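Local coordinates for putative primosome component (Streptococcus pyogenes serotype M3, PDB 2QGZ), which probably acts as an ATP-binding helicase loader of the primosome, helping to place the replicative helicase on DNA, at residues 261-266 and 284-289. Numbering follows the deposited sequence.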
ATOM      1  N   ASP A 261     -10.719  -2.884  14.194  1.00 56.86           N
ATOM      2  CA  ASP A 261     -11.887  -3.312  13.427  1.00 58.88           C
ATOM      3  C   ASP A 261     -11.534  -4.362  12.378  1.00 59.36           C
ATOM      4  O   ASP A 261     -12.351  -5.228  12.059  1.00 58.58           O
ATOM      5  CB  ASP A 261     -12.550  -2.114  12.728  1.00 62.25           C
ATOM      6  CG  ASP A 261     -13.611  -1.430  13.589  1.00 66.21           C
ATOM      7  OD1 ASP A 261     -13.269  -0.870  14.659  1.00 66.13           O
ATOM      8  OD2 ASP A 261     -14.797  -1.449  13.184  1.00 68.43           O
ATOM      9  N   LEU A 262     -10.325  -4.278  11.830  1.00 59.00           N
ATOM     10  CA  LEU A 262      -9.901  -5.233  10.812  1.00 58.98           C
ATOM     11  C   LEU A 262      -9.747  -6.610  11.429  1.00 61.29           C
ATOM     12  O   LEU A 262     -10.150  -7.614  10.845  1.00 61.34           O
ATOM     13  CB  LEU A 262      -8.571  -4.813  10.184  1.00 55.89           C
ATOM     14  CG  LEU A 262      -8.032  -5.825   9.168  1.00 54.67           C
ATOM     15  CD1 LEU A 262      -9.048  -6.008   8.044  1.00 51.93           C
ATOM     16  CD2 LEU A 262      -6.688  -5.365   8.629  1.00 54.33           C
ATOM     17  N   GLU A 263      -9.155  -6.650  12.616  1.00 63.01           N
ATOM     18  CA  GLU A 263      -8.945  -7.908  13.308  1.00 66.22           C
ATOM     19  C   GLU A 263     -10.281  -8.507  13.741  1.00 66.73           C
ATOM     20  O   GLU A 263     -10.568  -9.674  13.464  1.00 65.66           O
ATOM     21  CB  GLU A 263      -8.048  -7.694  14.528  1.00 67.32           C
ATOM     22  CG  GLU A 263      -7.588  -8.990  15.167  1.00 70.52           C
ATOM     23  CD  GLU A 263      -6.541  -8.777  16.245  1.00 72.06           C
ATOM     24  OE1 GLU A 263      -5.966  -9.785  16.711  1.00 73.81           O
ATOM     25  OE2 GLU A 263      -6.295  -7.612  16.628  1.00 72.16           O
ATOM     26  N   ARG A 264     -11.094  -7.693  14.409  1.00 67.78           N
ATOM     27  CA  ARG A 264     -12.400  -8.123  14.897  1.00 69.29           C
ATOM     28  C   ARG A 264     -13.325  -8.577  13.773  1.00 70.14           C
ATOM     29  O   ARG A 264     -14.432  -9.042  14.028  1.00 70.74           O
ATOM     30  CB  ARG A 264     -13.056  -6.997  15.694  1.00 69.03           C
ATOM     31  N   LYS A 265     -12.876  -8.442  12.531  1.00 71.56           N
ATOM     32  CA  LYS A 265     -13.680  -8.859  11.389  1.00 72.78           C
ATOM     33  C   LYS A 265     -13.152 -10.172  10.826  1.00 74.06           C
ATOM     34  O   LYS A 265     -13.893 -10.925  10.201  1.00 74.75           O
ATOM     35  CB  LYS A 265     -13.670  -7.779  10.309  1.00 72.58           C
ATOM     36  N   TRP A 266     -11.868 -10.443  11.047  1.00 75.37           N
ATOM     37  CA  TRP A 266     -11.262 -11.678  10.561  1.00 76.72           C
ATOM     38  C   TRP A 266     -11.564 -12.854  11.489  1.00 77.25           C
ATOM     39  O   TRP A 266     -10.911 -13.032  12.518  1.00 76.55           O
ATOM     40  CB  TRP A 266      -9.745 -11.519  10.410  1.00 76.83           C
ATOM     41  CG  TRP A 266      -9.311 -10.791   9.160  1.00 77.92           C
ATOM     42  CD1 TRP A 266     -10.024 -10.644   7.998  1.00 77.77           C
ATOM     43  CD2 TRP A 266      -8.032 -10.187   8.921  1.00 77.72           C
ATOM     44  NE1 TRP A 266      -9.265  -9.991   7.054  1.00 77.20           N
ATOM     45  CE2 TRP A 266      -8.039  -9.699   7.593  1.00 77.17           C
ATOM     46  CE3 TRP A 266      -6.879 -10.012   9.702  1.00 77.61           C
ATOM     47  CZ2 TRP A 266      -6.936  -9.049   7.026  1.00 77.26           C
ATOM     48  CZ3 TRP A 266      -5.781  -9.366   9.137  1.00 77.97           C
ATOM     49  CH2 TRP A 266      -5.821  -8.892   7.811  1.00 77.53           C
ATOM     50  N   ARG A 284       1.659  -8.664  12.161  1.00 41.59           N
ATOM     51  CA  ARG A 284       2.648  -8.301  11.159  1.00 41.71           C
ATOM     52  C   ARG A 284       2.256  -6.969  10.519  1.00 41.36           C
ATOM     53  O   ARG A 284       3.118  -6.149  10.186  1.00 41.26           O
ATOM     54  CB  ARG A 284       2.762  -9.389  10.090  1.00 42.60           C
ATOM     55  CG  ARG A 284       3.302 -10.718  10.607  1.00 40.43           C
ATOM     56  CD  ARG A 284       3.722 -11.603   9.450  1.00 38.74           C
ATOM     57  NE  ARG A 284       4.096 -12.952   9.873  1.00 41.43           N
ATOM     58  CZ  ARG A 284       5.214 -13.268  10.521  1.00 37.11           C
ATOM     59  NH1 ARG A 284       6.103 -12.335  10.841  1.00 35.21           N
ATOM     60  NH2 ARG A 284       5.447 -14.533  10.835  1.00 35.67           N
ATOM     61  N   VAL A 285       0.953  -6.752  10.351  1.00 40.36           N
ATOM     62  CA  VAL A 285       0.474  -5.501   9.785  1.00 40.32           C
ATOM     63  C   VAL A 285       0.857  -4.364  10.735  1.00 41.13           C
ATOM     64  O   VAL A 285       1.412  -3.350  10.304  1.00 39.67           O
ATOM     65  CB  VAL A 285      -1.059  -5.506   9.603  1.00 39.98           C
ATOM     66  CG1 VAL A 285      -1.515  -4.180   9.025  1.00 37.40           C
ATOM     67  CG2 VAL A 285      -1.471  -6.634   8.681  1.00 38.43           C
ATOM     68  N   ARG A 286       0.573  -4.544  12.027  1.00 41.52           N
ATOM     69  CA  ARG A 286       0.884  -3.524  13.023  1.00 41.92           C
ATOM     70  C   ARG A 286       2.375  -3.287  13.135  1.00 41.07           C
ATOM     71  O   ARG A 286       2.815  -2.215  13.537  1.00 41.92           O
ATOM     72  CB  ARG A 286       0.360  -3.916  14.407  1.00 45.19           C
ATOM     73  CG  ARG A 286      -1.149  -3.994  14.545  1.00 50.27           C
ATOM     74  CD  ARG A 286      -1.527  -4.157  16.012  1.00 55.77           C
ATOM     75  NE  ARG A 286      -2.976  -4.193  16.214  1.00 61.74           N
ATOM     76  CZ  ARG A 286      -3.739  -5.269  16.029  1.00 64.64           C
ATOM     77  NH1 ARG A 286      -3.198  -6.420  15.640  1.00 64.44           N
ATOM     78  NH2 ARG A 286      -5.052  -5.190  16.220  1.00 65.84           N
ATOM     79  N   TYR A 287       3.167  -4.290  12.795  1.00 41.04           N
ATOM     80  CA  TYR A 287       4.607  -4.127  12.891  1.00 40.75           C
ATOM     81  C   TYR A 287       5.160  -3.378  11.673  1.00 38.60           C
ATOM     82  O   TYR A 287       6.069  -2.558  11.802  1.00 37.25           O
ATOM     83  CB  TYR A 287       5.274  -5.500  13.057  1.00 42.35           C
ATOM     84  CG  TYR A 287       6.781  -5.465  13.006  1.00 43.89           C
ATOM     85  CD1 TYR A 287       7.457  -5.526  11.790  1.00 45.33           C
ATOM     86  CD2 TYR A 287       7.531  -5.322  14.166  1.00 46.45           C
ATOM     87  CE1 TYR A 287       8.841  -5.441  11.730  1.00 47.46           C
ATOM     88  CE2 TYR A 287       8.921  -5.233  14.119  1.00 49.13           C
ATOM     89  CZ  TYR A 287       9.569  -5.289  12.897  1.00 48.32           C
ATOM     90  OH  TYR A 287      10.941  -5.158  12.834  1.00 47.54           O
ATOM     91  N   LEU A 288       4.588  -3.641  10.501  1.00 37.59           N
ATOM     92  CA  LEU A 288       5.035  -3.010   9.260  1.00 36.26           C
ATOM     93  C   LEU A 288       4.517  -1.597   8.997  1.00 36.09           C
ATOM     94  O   LEU A 288       5.181  -0.816   8.311  1.00 33.98           O
ATOM     95  CB  LEU A 288       4.656  -3.888   8.068  1.00 35.34           C
ATOM     96  CG  LEU A 288       5.361  -5.233   7.956  1.00 35.50           C
ATOM     97  CD1 LEU A 288       4.546  -6.178   7.099  1.00 32.21           C
ATOM     98  CD2 LEU A 288       6.742  -5.014   7.381  1.00 34.78           C
ATOM     99  N   ALA A 289       3.352  -1.249   9.537  1.00 35.42           N
ATOM    100  CA  ALA A 289       2.808   0.081   9.259  1.00 37.25           C
ATOM    101  C   ALA A 289       2.122   0.803  10.414  1.00 38.11           C
ATOM    102  O   ALA A 289       1.573   0.181  11.318  1.00 40.54           O
ATOM    103  CB  ALA A 289       1.853  -0.012   8.081  1.00 34.91           C
TER
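E263 and R286 meet in a salt bridge, the one direct contact between 261-266 and 284-289. R286 NH2 donates a hydrogen bond to E263 OE2 at 2.8 Å, with an N-H...O angle of 151°. The donor reaches OE2 from its anti side and lies well out of the carboxylate plane. R286 NH1 stays 3.5 Å from the same oxygen, so the bridge is single, not a two-pronged pairing of carboxylate and guanidinium. The planes of the two groups are turned 53° apart, and OE2 sits at the guanidinium edge, somewhat tilted from its plane. The two side chains cross at about a right angle. CG of E263 stands anti to the backbone N (chi1 -170°), and the extended chain beyond it carries the carboxylate across toward R286. R286 is extended from CG to NE and spans most of the gap. The two backbones stay well apart, with the CA atoms of E263 and V285 at 10.3 Å.

The bridge lies at the protein surface, in the IstB-like ATP-binding region, a family of the P-loop NTPase clan. It links the ends of two short helices, 259-263 and 281-288. The first follows strand 251-255 and the second runs into strand 289-293, the edge strand of the parallel sheet. L262 and V285 do not touch each other, but both pack on Y156 of strand 154-158. E263 begins a type I turn to W266, closed by W266 N to E263 O at 2.9 Å. W266 ends the turn, and L262 CD1 lies 3.7 Å above one face of its ring, offset toward the rim. L262, E263 and W266 all touch M282, one turn before R286 on its helix.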